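Local coordinates for protein pseudopodium-enriched atypical kinase 1 (Homo sapiens, PDB 6BHC) that is a pseudokinase with an unusual catalytic cleft that dimerises through its kinase fold in a novel way and probably acts mainly as a scaffold in signalling, at residues Val72-Ser77 against Val88-Ser93; Phe124-Pro129 against His145-Thr150; Asn380-Lys385 against Ala418-Leu423. The protein carries 1 engineered substitution. All blocks are in the same frame, centred on the assembly; numbering follows the deposited sequence.

Contact 1. Residues Val72-Ser77 against Val88-Ser93; sequences VYYTAS and VKICKS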
loop_
_atom_site.group_PDB
_atom_site.type_symbol
_atom_site.label_atom_id
_atom_site.label_comp_id
_atom_site.label_asym_id
_atom_site.label_seq_id
_atom_site.Cartn_x
_atom_site.Cartn_y
_atom_site.Cartn_z
ATOM N N VAL A 72 -4.905 17.108 -37.403
ATOM C CA VAL A 72 -5.395 15.742 -37.504
ATOM C C VAL A 72 -4.299 14.818 -36.989
ATOM O O VAL A 72 -3.106 15.109 -37.122
ATOM C CB VAL A 72 -5.809 15.390 -38.954
ATOM C CG1 VAL A 72 -4.594 15.343 -39.874
ATOM C CG2 VAL A 72 -6.578 14.086 -38.997
ATOM N N TYR A 73 -4.708 13.712 -36.371
ATOM C CA TYR A 73 -3.786 12.798 -35.710
ATOM C C TYR A 73 -3.830 11.424 -36.361
ATOM O O TYR A 73 -4.904 10.925 -36.714
ATOM C CB TYR A 73 -4.111 12.658 -34.222
ATOM C CG TYR A 73 -3.748 13.862 -33.390
ATOM C CD1 TYR A 73 -2.480 13.991 -32.838
ATOM C CD2 TYR A 73 -4.677 14.866 -33.145
ATOM C CE1 TYR A 73 -2.146 15.088 -32.066
ATOM C CE2 TYR A 73 -4.352 15.966 -32.377
ATOM C CZ TYR A 73 -3.087 16.072 -31.841
ATOM O OH TYR A 73 -2.759 17.166 -31.076
ATOM N N TYR A 74 -2.656 10.809 -36.496
ATOM C CA TYR A 74 -2.532 9.456 -37.018
ATOM C C TYR A 74 -1.540 8.684 -36.163
ATOM O O TYR A 74 -0.438 9.173 -35.896
ATOM C CB TYR A 74 -2.064 9.457 -38.478
ATOM C CG TYR A 74 -3.082 9.970 -39.469
ATOM C CD1 TYR A 74 -3.155 11.321 -39.782
ATOM C CD2 TYR A 74 -3.959 9.101 -40.105
ATOM C CE1 TYR A 74 -4.081 11.794 -40.694
ATOM C CE2 TYR A 74 -4.887 9.563 -41.017
ATOM C CZ TYR A 74 -4.944 10.910 -41.307
ATOM O OH TYR A 74 -5.867 11.376 -42.215
ATOM N N THR A 75 -1.930 7.488 -35.733
ATOM C CA THR A 75 -0.989 6.600 -35.069
ATOM C C THR A 75 0.052 6.117 -36.070
ATOM O O THR A 75 -0.271 5.794 -37.216
ATOM C CB THR A 75 -1.718 5.409 -34.449
ATOM O OG1 THR A 75 -2.362 4.651 -35.480
ATOM C CG2 THR A 75 -2.764 5.887 -33.458
ATOM N N ALA A 76 1.309 6.076 -35.638
ATOM C CA ALA A 76 2.403 5.756 -36.541
ATOM C C ALA A 76 3.446 4.911 -35.825
ATOM O O ALA A 76 3.571 4.939 -34.598
ATOM C CB ALA A 76 3.056 7.022 -37.107
ATOM N N SER A 77 4.199 4.159 -36.623
ATOM C CA SER A 77 5.335 3.375 -36.155
ATOM C C SER A 77 6.607 4.068 -36.628
ATOM O O SER A 77 6.899 4.089 -37.828
ATOM C CB SER A 77 5.258 1.941 -36.678
ATOM O OG SER A 77 6.462 1.237 -36.427
ATOM N N VAL A 88 1.266 11.125 -35.175
ATOM C CA VAL A 88 1.664 12.149 -36.133
ATOM C C VAL A 88 0.597 13.234 -36.133
ATOM O O VAL A 88 -0.570 12.970 -36.448
ATOM C CB VAL A 88 1.858 11.559 -37.538
ATOM C CG1 VAL A 88 1.997 12.669 -38.559
ATOM C CG2 VAL A 88 3.077 10.650 -37.563
ATOM N N LYS A 89 0.992 14.451 -35.772
ATOM C CA LYS A 89 0.083 15.588 -35.695
ATOM C C LYS A 89 0.330 16.487 -36.903
ATOM O O LYS A 89 1.387 17.118 -37.007
ATOM C CB LYS A 89 0.286 16.345 -34.383
ATOM C CG LYS A 89 -0.624 17.543 -34.200
ATOM C CD LYS A 89 -0.306 18.299 -32.916
ATOM C CE LYS A 89 -1.211 19.511 -32.753
ATOM N NZ LYS A 89 -0.951 20.243 -31.481
ATOM N N ILE A 90 -0.640 16.541 -37.809
ATOM C CA ILE A 90 -0.541 17.326 -39.035
ATOM C C ILE A 90 -1.375 18.587 -38.847
ATOM O O ILE A 90 -2.609 18.540 -38.889
ATOM C CB ILE A 90 -1.007 16.526 -40.259
ATOM C CG1 ILE A 90 -0.346 15.148 -40.286
ATOM C CG2 ILE A 90 -0.690 17.286 -41.539
ATOM C CD1 ILE A 90 -0.826 14.267 -41.422
ATOM N N CYS A 91 -0.706 19.720 -38.659
ATOM C CA CYS A 91 -1.373 20.960 -38.298
ATOM C C CYS A 91 -2.069 21.586 -39.506
ATOM O O CYS A 91 -1.732 21.319 -40.663
ATOM C CB CYS A 91 -0.368 21.938 -37.689
ATOM S SG CYS A 91 0.500 21.264 -36.250
ATOM N N LYS A 92 -3.058 22.435 -39.220
ATOM C CA LYS A 92 -3.868 23.013 -40.285
ATOM C C LYS A 92 -3.213 24.236 -40.916
ATOM O O LYS A 92 -3.488 24.550 -42.080
ATOM C CB LYS A 92 -5.253 23.374 -39.751
ATOM C CG LYS A 92 -6.060 22.177 -39.261
ATOM C CD LYS A 92 -7.423 22.597 -38.736
ATOM C CE LYS A 92 -8.238 21.392 -38.280
ATOM N NZ LYS A 92 -9.566 21.799 -37.731
ATOM N N SER A 93 -2.354 24.931 -40.181
ATOM C CA SER A 93 -1.699 26.131 -40.699
ATOM C C SER A 93 -0.288 26.281 -40.137
ATOM O O SER A 93 0.578 26.888 -40.762
ATOM C CB SER A 93 -2.531 27.374 -40.375
ATOM O OG SER A 93 -3.789 27.331 -41.027
#
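V72-Y74 and V88-I90 pair as the second and third strands of the kinase N-lobe sheet. Between V88 and I90 lies K89, in a sequence context consistent with the lysine of the VAIK motif. The strands run antiparallel. V72 and I90 form one hydrogen-bonded pair, with I90 N to V72 O at 2.9 Å and a return bond from V72 N to I90 O. Y74 and V88 form the next, with V88 N to Y74 O at 2.7 Å.
Y73 and K89 sit between them on the face away from V72, Y74 and I90 as a non-hydrogen-bonded pair, side by side and pointing the same way. K89 is extended throughout, its CG anti to the backbone N (chi1 -179°). Its methylenes run past the Y73 ring, from CG, 3.6 Å from CE1, to CD, 3.3 Å from OH. K89 NZ makes a salt bridge to D70 and a hydrogen bond to Q118, which also bonds Y73 OH.
On the opposite face V72 CG1 lies 3.8 Å from I90 CB, and I90 CD1 reaches Y74 CD1 at 4.1 Å. A76 CB touches V88 CG2 at 3.7 Å. Sharing Q118 with Y73 OH would probably restrict where K89 NZ can go.

Contact 2. Residues Phe124-Pro129 against His145-Thr150; sequences FLAEVP and HVVVIT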
loop_
_atom_site.group_PDB
_atom_site.type_symbol
_atom_site.label_atom_id
_atom_site.label_comp_id
_atom_site.label_asym_id
_atom_site.label_seq_id
_atom_site.Cartn_x
_atom_site.Cartn_y
_atom_site.Cartn_z
ATOM N N PHE A 124 8.642 18.986 -37.867
ATOM C CA PHE A 124 9.314 19.210 -39.143
ATOM C C PHE A 124 8.266 19.527 -40.200
ATOM O O PHE A 124 7.065 19.329 -39.992
ATOM C CB PHE A 124 10.154 17.996 -39.558
ATOM C CG PHE A 124 9.367 16.719 -39.672
ATOM C CD1 PHE A 124 9.178 15.905 -38.568
ATOM C CD2 PHE A 124 8.821 16.331 -40.885
ATOM C CE1 PHE A 124 8.454 14.730 -38.670
ATOM C CE2 PHE A 124 8.097 15.157 -40.995
ATOM C CZ PHE A 124 7.914 14.356 -39.886
ATOM N N LEU A 125 8.739 20.027 -41.338
ATOM C CA LEU A 125 7.900 20.248 -42.505
ATOM C C LEU A 125 7.907 19.008 -43.388
ATOM O O LEU A 125 8.903 18.284 -43.465
ATOM C CB LEU A 125 8.389 21.455 -43.308
ATOM C CG LEU A 125 8.410 22.811 -42.603
ATOM C CD1 LEU A 125 9.042 23.866 -43.498
ATOM C CD2 LEU A 125 7.005 23.223 -42.195
ATOM N N ALA A 126 6.785 18.769 -44.062
ATOM C CA ALA A 126 6.670 17.591 -44.909
ATOM C C ALA A 126 5.537 17.785 -45.903
ATOM O O ALA A 126 4.535 18.439 -45.604
ATOM C CB ALA A 126 6.430 16.324 -44.079
ATOM N N GLU A 127 5.707 17.200 -47.087
ATOM C CA GLU A 127 4.654 17.165 -48.095
ATOM C C GLU A 127 3.696 16.030 -47.756
ATOM O O GLU A 127 4.072 14.855 -47.801
ATOM C CB GLU A 127 5.250 16.987 -49.489
ATOM C CG GLU A 127 6.106 18.151 -49.956
ATOM C CD GLU A 127 6.699 17.924 -51.334
ATOM O OE1 GLU A 127 6.658 16.774 -51.819
ATOM O OE2 GLU A 127 7.201 18.896 -51.935
ATOM N N VAL A 128 2.462 16.377 -47.410
ATOM C CA VAL A 128 1.474 15.400 -46.960
ATOM C C VAL A 128 0.431 15.213 -48.056
ATOM O O VAL A 128 -0.024 16.204 -48.647
ATOM C CB VAL A 128 0.822 15.841 -45.638
ATOM C CG1 VAL A 128 -0.105 14.760 -45.101
ATOM C CG2 VAL A 128 1.887 16.190 -44.613
ATOM N N PRO A 129 0.036 13.979 -48.371
ATOM C CA PRO A 129 -1.034 13.777 -49.356
ATOM C C PRO A 129 -2.343 14.397 -48.890
ATOM O O PRO A 129 -2.682 14.363 -47.704
ATOM C CB PRO A 129 -1.142 12.251 -49.457
ATOM C CG PRO A 129 0.179 11.742 -48.985
ATOM C CD PRO A 129 0.636 12.706 -47.934
ATOM N N HIS A 145 3.146 20.897 -44.985
ATOM C CA HIS A 145 2.484 21.160 -43.718
ATOM C C HIS A 145 3.461 20.941 -42.572
ATOM O O HIS A 145 4.467 20.240 -42.707
ATOM C CB HIS A 145 1.251 20.264 -43.527
ATOM C CG HIS A 145 0.135 20.561 -44.480
ATOM N ND1 HIS A 145 -0.986 21.274 -44.112
ATOM C CD2 HIS A 145 -0.032 20.243 -45.785
ATOM C CE1 HIS A 145 -1.796 21.383 -45.152
ATOM N NE2 HIS A 145 -1.240 20.766 -46.178
ATOM N N VAL A 146 3.146 21.554 -41.435
ATOM C CA VAL A 146 3.918 21.352 -40.214
ATOM C C VAL A 146 3.465 20.049 -39.569
ATOM O O VAL A 146 2.283 19.879 -39.253
ATOM C CB VAL A 146 3.751 22.534 -39.248
ATOM C CG1 VAL A 146 4.522 22.276 -37.959
ATOM C CG2 VAL A 146 4.213 23.825 -39.903
ATOM N N VAL A 147 4.401 19.126 -39.377
ATOM C CA VAL A 147 4.125 17.825 -38.781
ATOM C C VAL A 147 4.767 17.782 -37.404
ATOM O O VAL A 147 5.969 18.037 -37.265
ATOM C CB VAL A 147 4.641 16.678 -39.666
ATOM C CG1 VAL A 147 4.437 15.342 -38.971
ATOM C CG2 VAL A 147 3.941 16.695 -41.018
ATOM N N VAL A 148 3.969 17.464 -36.390
ATOM C CA VAL A 148 4.429 17.377 -35.010
ATOM C C VAL A 148 4.278 15.935 -34.544
ATOM O O VAL A 148 3.297 15.264 -34.883
ATOM C CB VAL A 148 3.647 18.343 -34.094
ATOM C CG1 VAL A 148 4.208 18.322 -32.681
ATOM C CG2 VAL A 148 3.678 19.753 -34.666
ATOM N N ILE A 149 5.256 15.459 -33.778
ATOM C CA ILE A 149 5.262 14.100 -33.248
ATOM C C ILE A 149 5.048 14.173 -31.743
ATOM O O ILE A 149 5.668 14.998 -31.061
ATOM C CB ILE A 149 6.574 13.370 -33.583
ATOM C CG1 ILE A 149 6.882 13.486 -35.078
ATOM C CG2 ILE A 149 6.495 11.907 -33.174
ATOM C CD1 ILE A 149 5.792 12.932 -35.968
ATOM N N THR A 150 4.171 13.314 -31.227
ATOM C CA THR A 150 3.896 13.247 -29.800
ATOM C C THR A 150 3.820 11.791 -29.366
ATOM O O THR A 150 3.448 10.913 -30.150
ATOM C CB THR A 150 2.591 13.976 -29.431
ATOM O OG1 THR A 150 2.323 13.804 -28.034
ATOM C CG2 THR A 150 1.422 13.434 -30.240
#
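F124 and V147 lie side by side and point the same way, so the isopropyl group of the valine comes up against the ring of the phenylalanine. V147 CB stands over one face of the F124 ring, offset toward the rim and 4.2 Å from the ring centroid, a CH-pi contact. V147 CG1 is nearest the far end of the ring, 3.7 Å from F124 CZ. The ring starts from a crowded position: CG of F124 sits between the backbone N and the carbonyl carbon (chi1 58°). I149 meets the same ring from further along its strand, its CG1 4.1 Å from F124 CE1. F49 and F57 pack on F124 from outside the two segments. An alanine here would probably leave V147 CB and CG1 without the ring they rest on and open a gap beside I149, F49 and F57.
The two segments belong to the fourth and fifth strands of the kinase N-lobe sheet. They are antiparallel, but their axes make an angle of 120°, a strong twist. V147 N gives a 2.7 Å bond to F124 O, and F124 N bonds V147 O in return. A126 and H145 form the second such pair, with H145 N to A126 O at 2.9 Å.
The other branch, V147 CG2, lies on the side of A126 and V128. V147 CG2 is 4.0 Å from A126 CB and also meets V128 CG2, whose side chain crosses it obliquely. V128 packs on I90 as well, and V147 on V88, both from the neighbouring strand. L125 and V146 are on the opposite face of the sheet, nearer solvent, where L125 CD2 touches V146 CG2 at 3.7 Å.

Contact 3. Residues Asn380-Lys385 against Ala418-Leu423; sequences NWLDIK and ATTDSL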
loop_
_atom_site.group_PDB
_atom_site.type_symbol
_atom_site.label_atom_id
_atom_site.label_comp_id
_atom_site.label_asym_id
_atom_site.label_seq_id
_atom_site.Cartn_x
_atom_site.Cartn_y
_atom_site.Cartn_z
ATOM N N ASN A 380 -12.084 17.925 11.655
ATOM C CA ASN A 380 -12.486 16.544 11.905
ATOM C C ASN A 380 -12.785 15.819 10.600
ATOM O O ASN A 380 -12.421 14.649 10.435
ATOM C CB ASN A 380 -13.702 16.504 12.831
ATOM C CG ASN A 380 -13.393 17.023 14.222
ATOM O OD1 ASN A 380 -12.231 17.118 14.620
ATOM N ND2 ASN A 380 -14.435 17.361 14.971
ATOM N N TRP A 381 -13.441 16.502 9.660
ATOM C CA TRP A 381 -13.702 15.897 8.358
ATOM C C TRP A 381 -12.402 15.568 7.634
ATOM O O TRP A 381 -12.276 14.500 7.026
ATOM C CB TRP A 381 -14.572 16.828 7.511
ATOM C CG TRP A 381 -14.913 16.266 6.164
ATOM C CD1 TRP A 381 -16.021 15.541 5.836
ATOM C CD2 TRP A 381 -14.138 16.378 4.965
ATOM N NE1 TRP A 381 -15.985 15.198 4.505
ATOM C CE2 TRP A 381 -14.838 15.700 3.949
ATOM C CE3 TRP A 381 -12.918 16.989 4.652
ATOM C CZ2 TRP A 381 -14.360 15.612 2.645
ATOM C CZ3 TRP A 381 -12.446 16.901 3.356
ATOM C CH2 TRP A 381 -13.164 16.217 2.369
ATOM N N LEU A 382 -11.420 16.472 7.697
ATOM C CA LEU A 382 -10.137 16.230 7.043
ATOM C C LEU A 382 -9.417 15.036 7.658
ATOM O O LEU A 382 -8.889 14.177 6.941
ATOM C CB LEU A 382 -9.260 17.479 7.128
ATOM C CG LEU A 382 -9.405 18.507 6.008
ATOM C CD1 LEU A 382 -8.582 19.749 6.313
ATOM C CD2 LEU A 382 -8.986 17.900 4.679
ATOM N N ASP A 383 -9.382 14.971 8.990
ATOM C CA ASP A 383 -8.652 13.898 9.658
ATOM C C ASP A 383 -9.246 12.532 9.332
ATOM O O ASP A 383 -8.511 11.556 9.144
ATOM C CB ASP A 383 -8.640 14.137 11.169
ATOM C CG ASP A 383 -7.920 15.419 11.551
ATOM O OD1 ASP A 383 -7.045 15.864 10.778
ATOM O OD2 ASP A 383 -8.224 15.980 12.625
ATOM N N ILE A 384 -10.575 12.448 9.245
ATOM C CA ILE A 384 -11.221 11.179 8.930
ATOM C C ILE A 384 -10.977 10.796 7.475
ATOM O O ILE A 384 -10.657 9.641 7.170
ATOM C CB ILE A 384 -12.724 11.254 9.252
ATOM C CG1 ILE A 384 -12.936 11.416 10.758
ATOM C CG2 ILE A 384 -13.450 10.022 8.734
ATOM C CD1 ILE A 384 -14.391 11.505 11.166
ATOM N N LYS A 385 -11.120 11.755 6.556
ATOM C CA LYS A 385 -10.928 11.457 5.140
ATOM C C LYS A 385 -9.482 11.085 4.839
ATOM O O LYS A 385 -9.223 10.196 4.021
ATOM C CB LYS A 385 -11.365 12.648 4.286
ATOM C CG LYS A 385 -12.864 12.890 4.291
ATOM C CD LYS A 385 -13.603 11.865 3.442
ATOM C CE LYS A 385 -13.255 12.023 1.969
ATOM N NZ LYS A 385 -14.037 11.099 1.101
ATOM N N ALA A 418 -5.167 20.242 1.065
ATOM C CA ALA A 418 -6.303 20.984 1.589
ATOM C C ALA A 418 -6.079 21.345 3.053
ATOM O O ALA A 418 -5.445 20.605 3.811
ATOM C CB ALA A 418 -7.591 20.173 1.440
ATOM N N THR A 419 -6.596 22.507 3.444
ATOM C CA THR A 419 -6.558 22.969 4.824
ATOM C C THR A 419 -7.960 23.389 5.237
ATOM O O THR A 419 -8.867 23.508 4.408
ATOM C CB THR A 419 -5.590 24.148 5.013
ATOM O OG1 THR A 419 -6.094 25.297 4.319
ATOM C CG2 THR A 419 -4.201 23.804 4.483
ATOM N N THR A 420 -8.134 23.621 6.540
ATOM C CA THR A 420 -9.417 24.116 7.020
ATOM C C THR A 420 -9.736 25.484 6.431
ATOM O O THR A 420 -10.905 25.794 6.181
ATOM C CB THR A 420 -9.427 24.177 8.548
ATOM O OG1 THR A 420 -8.405 25.073 9.001
ATOM C CG2 THR A 420 -9.182 22.794 9.137
ATOM N N ASP A 421 -8.711 26.303 6.188
ATOM C CA ASP A 421 -8.939 27.613 5.588
ATOM C C ASP A 421 -9.380 27.488 4.134
ATOM O O ASP A 421 -10.272 28.218 3.688
ATOM C CB ASP A 421 -7.676 28.466 5.695
ATOM C CG ASP A 421 -7.888 29.883 5.201
ATOM O OD1 ASP A 421 -8.377 30.720 5.988
ATOM O OD2 ASP A 421 -7.564 30.160 4.026
ATOM N N SER A 422 -8.770 26.569 3.381
ATOM C CA SER A 422 -9.152 26.394 1.983
ATOM C C SER A 422 -10.544 25.787 1.863
ATOM O O SER A 422 -11.303 26.139 0.954
ATOM C CB SER A 422 -8.127 25.522 1.258
ATOM O OG SER A 422 -8.300 24.154 1.583
ATOM N N LEU A 423 -10.894 24.867 2.766
ATOM C CA LEU A 423 -12.238 24.298 2.745
ATOM C C LEU A 423 -13.282 25.339 3.121
ATOM O O LEU A 423 -14.365 25.383 2.527
ATOM C CB LEU A 423 -12.317 23.097 3.687
ATOM C CG LEU A 423 -11.498 21.858 3.323
ATOM C CD1 LEU A 423 -11.802 20.729 4.292
ATOM C CD2 LEU A 423 -11.772 21.426 1.891
#
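T419 O is gripped by two donors just where L382 comes up against the backbone. L423 N reaches T419 O at 2.9 Å and S422 OG reaches it at 3.0 Å, both from the same face of its carbonyl plane. T419 is the N-cap of helix 420-430. T419 OG1 accepts from S422 N at 3.1 Å, with an N-H...O angle of 160°. These bonds cap the first turn of helix 420-430, just after helix 406-417.
Between 380-385 and 418-423 there is no hydrogen bond and the meeting is apolar; T420 OG1 has a weak bond to N375, earlier on helix 371-396. L382 and L423 reach toward each other tip to tip, with L423 CD1 3.7 Å from L382 CG. With W381 CG anti to the backbone N (chi1 -179°), the indole lies beside L423 CD1, which is 3.9 Å from W381 CE3. The two side chains cross at about a right angle. K385 CG, one turn on, lies over the centre of one face of the indole. L382 CD1 rests on the turn, 3.8 Å from T419 C, while L382 CD2 faces A418 CB at 4.2 Å.
D383 makes a salt bridge to R21 of the N-terminal helix. N380 and I384 pack on V16 of the second subunit, and D383 on I20 of that subunit. T419 O and OG1 are thus satisfied inside the turn, and the L382 methyl packs on backbone whose T419 carbonyl is already bonded. L382 so packs helix 371-396, which also touches the second subunit, against the start of helix 420-430.

How the contacts relate
Along the chain the contacts come in series, contact 1 first and contact 3 last. Contacts 1 and 2 have centres 7 Å apart and share one N-lobe sheet. Strands 85-91 and 143-150 are neighbours in it, with K89 N 2.6 Å from V148 O in a probable hydrogen bond. V88 and V147 also touch through their CG1 atoms, so the pairing runs on from strand 71-78 to strand 123-128. Contact 3 joins helix 371-396 to the start of helix 420-430 and the turn before it. It lies on the opposite side of the chain's centre, its centre about 45 Å from that of contact 1 and 49 Å from that of contact 2. The N-lobe sheet and the helices next to the second subunit are thus well separated.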